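FKBO (Streptomyces hygroscopicus, PDB 4BPS) catalyses the hydrolysis of chorismate to a dihydroxycyclohexadiene carboxylic acid and pyruvate, a step in the biosynthesis of the immunosuppressants FK506 and FK520. Local coordinates at residues E33-V38 against V75-R80. Sequence-based numbering, arbitrary orientation.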
loop_
_atom_site.group_PDB
_atom_site.type_symbol
_atom_site.label_atom_id
_atom_site.label_comp_id
_atom_site.label_asym_id
_atom_site.label_seq_id
_atom_site.Cartn_x
_atom_site.Cartn_y
_atom_site.Cartn_z
ATOM N N GLU A 33 25.312 -6.742 5.519
ATOM C CA GLU A 33 25.891 -5.421 5.194
ATOM C C GLU A 33 25.690 -4.346 6.277
ATOM O O GLU A 33 26.311 -3.280 6.202
ATOM C CB GLU A 33 25.322 -4.904 3.859
ATOM N N GLY A 34 24.841 -4.604 7.272
ATOM C CA GLY A 34 24.640 -3.649 8.360
ATOM C C GLY A 34 24.129 -2.279 7.937
ATOM O O GLY A 34 24.685 -1.244 8.300
ATOM N N ASP A 35 23.031 -2.262 7.210
ATOM C CA ASP A 35 22.577 -1.063 6.548
ATOM C C ASP A 35 21.793 -0.152 7.513
ATOM O O ASP A 35 20.647 -0.445 7.878
ATOM C CB ASP A 35 21.697 -1.510 5.381
ATOM C CG ASP A 35 21.203 -0.374 4.528
ATOM O OD1 ASP A 35 21.495 0.805 4.889
ATOM O OD2 ASP A 35 20.504 -0.679 3.532
ATOM N N GLU A 36 22.396 0.974 7.891
ATOM C CA GLU A 36 21.808 1.874 8.884
ATOM C C GLU A 36 20.539 2.549 8.361
ATOM O O GLU A 36 19.850 3.207 9.136
ATOM C CB GLU A 36 22.798 2.952 9.335
ATOM C CG GLU A 36 23.151 3.936 8.267
ATOM C CD GLU A 36 24.110 5.029 8.724
ATOM O OE1 GLU A 36 24.677 4.961 9.849
ATOM O OE2 GLU A 36 24.293 5.985 7.938
ATOM N N THR A 37 20.242 2.416 7.071
ATOM C CA THR A 37 19.109 3.131 6.496
ATOM C C THR A 37 17.764 2.431 6.699
ATOM O O THR A 37 16.734 2.967 6.285
ATOM C CB THR A 37 19.310 3.341 4.976
ATOM O OG1 THR A 37 19.304 2.078 4.304
ATOM C CG2 THR A 37 20.621 4.094 4.675
ATOM N N VAL A 38 17.742 1.260 7.326
ATOM C CA VAL A 38 16.486 0.533 7.523
ATOM C C VAL A 38 15.554 1.319 8.428
ATOM O O VAL A 38 15.935 1.719 9.528
ATOM C CB VAL A 38 16.758 -0.872 8.118
ATOM C CG1 VAL A 38 15.475 -1.562 8.530
ATOM C CG2 VAL A 38 17.490 -1.751 7.115
ATOM N N VAL A 75 11.256 -4.344 3.060
ATOM C CA VAL A 75 12.035 -3.485 3.943
ATOM C C VAL A 75 12.011 -2.055 3.404
ATOM O O VAL A 75 12.387 -1.820 2.256
ATOM C CB VAL A 75 13.501 -3.960 4.063
ATOM C CG1 VAL A 75 14.218 -3.149 5.131
ATOM C CG2 VAL A 75 13.585 -5.474 4.371
ATOM N N TRP A 76 11.580 -1.121 4.245
ATOM C CA TRP A 76 11.604 0.298 3.909
ATOM C C TRP A 76 12.855 0.937 4.497
ATOM O O TRP A 76 13.272 0.629 5.626
ATOM C CB TRP A 76 10.308 0.976 4.364
ATOM C CG TRP A 76 9.233 0.595 3.416
ATOM C CD1 TRP A 76 8.361 -0.445 3.535
ATOM C CD2 TRP A 76 9.022 1.169 2.127
ATOM N NE1 TRP A 76 7.586 -0.537 2.386
ATOM C CE2 TRP A 76 7.987 0.446 1.508
ATOM C CE3 TRP A 76 9.611 2.230 1.436
ATOM C CZ2 TRP A 76 7.517 0.765 0.231
ATOM C CZ3 TRP A 76 9.139 2.548 0.174
ATOM C CH2 TRP A 76 8.107 1.821 -0.415
ATOM N N HIS A 77 13.432 1.824 3.705
ATOM C CA HIS A 77 14.689 2.505 3.990
ATOM C C HIS A 77 14.530 4.003 3.766
ATOM O O HIS A 77 13.673 4.436 2.980
ATOM C CB HIS A 77 15.754 2.053 2.988
ATOM C CG HIS A 77 16.169 0.624 3.113
ATOM N ND1 HIS A 77 17.381 0.264 3.655
ATOM C CD2 HIS A 77 15.568 -0.532 2.726
ATOM C CE1 HIS A 77 17.506 -1.057 3.605
ATOM N NE2 HIS A 77 16.413 -1.559 3.063
ATOM N N ALA A 78 15.405 4.788 4.384
ATOM C CA ALA A 78 15.578 6.173 3.938
ATOM C C ALA A 78 17.007 6.593 4.237
ATOM O O ALA A 78 17.843 6.584 3.346
ATOM C CB ALA A 78 14.545 7.101 4.605
ATOM N N GLN A 79 17.264 6.966 5.476
ATOM C CA GLN A 79 18.621 7.134 5.974
ATOM C C GLN A 79 18.561 6.774 7.448
ATOM O O GLN A 79 17.502 6.374 7.940
ATOM C CB GLN A 79 19.155 8.540 5.720
ATOM C CG GLN A 79 18.452 9.651 6.432
ATOM C CD GLN A 79 18.764 11.017 5.792
ATOM O OE1 GLN A 79 17.919 11.573 5.076
ATOM N NE2 GLN A 79 19.936 11.575 6.082
ATOM N N ARG A 80 19.686 6.876 8.153
ATOM C CA ARG A 80 19.726 6.473 9.545
ATOM C C ARG A 80 18.576 7.086 10.347
ATOM O O ARG A 80 18.482 8.296 10.441
ATOM C CB ARG A 80 21.075 6.935 10.115
ATOM C CG ARG A 80 21.247 6.681 11.603
ATOM C CD ARG A 80 22.635 7.113 12.126
ATOM N NE ARG A 80 23.050 8.468 11.709
ATOM C CZ ARG A 80 22.660 9.599 12.308
ATOM N NH1 ARG A 80 21.857 9.561 13.358
ATOM N NH2 ARG A 80 23.098 10.781 11.876
HETATM O O HOH W 1 22.240 7.493 6.876
HETATM O O HOH W 2 25.013 8.185 9.517
#
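H77 and T37 carry the polar core of this contact. H77 ND1 donates to T37 OG1 at 2.7 Å, with the hydroxyl oxygen close to the ring plane. T37 OG1 can take this bond because it sits between the backbone N and the carbonyl carbon (chi1 65°). The hydroxyl in turn donates to D35 OD1, 2.6 Å from T37 OG1. The backbone N of T37 reaches the same D35 OD1 at 3.0 Å, which closes an Asx turn. Two bonds thus grip D35 OD1, and both donors come from the same face of the carboxylate, out of its plane. The other oxygen, D35 OD2, lies at the ring edge, 3.0 Å from H77 CE1. With its proton given to D35, T37 OG1 accepts from H77, consistent with a proton on ND1. An alanine at D35 would probably leave the T37 hydroxyl and backbone N without their shared acceptor and let the turn loosen.

The backbones add one direct bond, A78 N to T37 O at 2.9 Å. R80 CA makes a CA-H...O contact with E36 O.

Two waters bridge E36 OE2, one to R80 N and the other to R80 NE. The charged groups stay apart, E36 OE1 and R80 NE being 4.3 Å distant.

Apolar packing is modest: V38 CG1 meets V75 CG1 at 4.0 Å, and V38 CG2 approaches the H77 ring obliquely at CE1.

V38 and H77 form an antiparallel non-hydrogen-bonded pair. The type I turn D35-V38 leads into strand 38-44, beside strand 72-77. Strand 21-25 flanks 72-77 on its other edge, where the Y21 ring meets H77, in a five-stranded mixed sheet away from the ligand pocket.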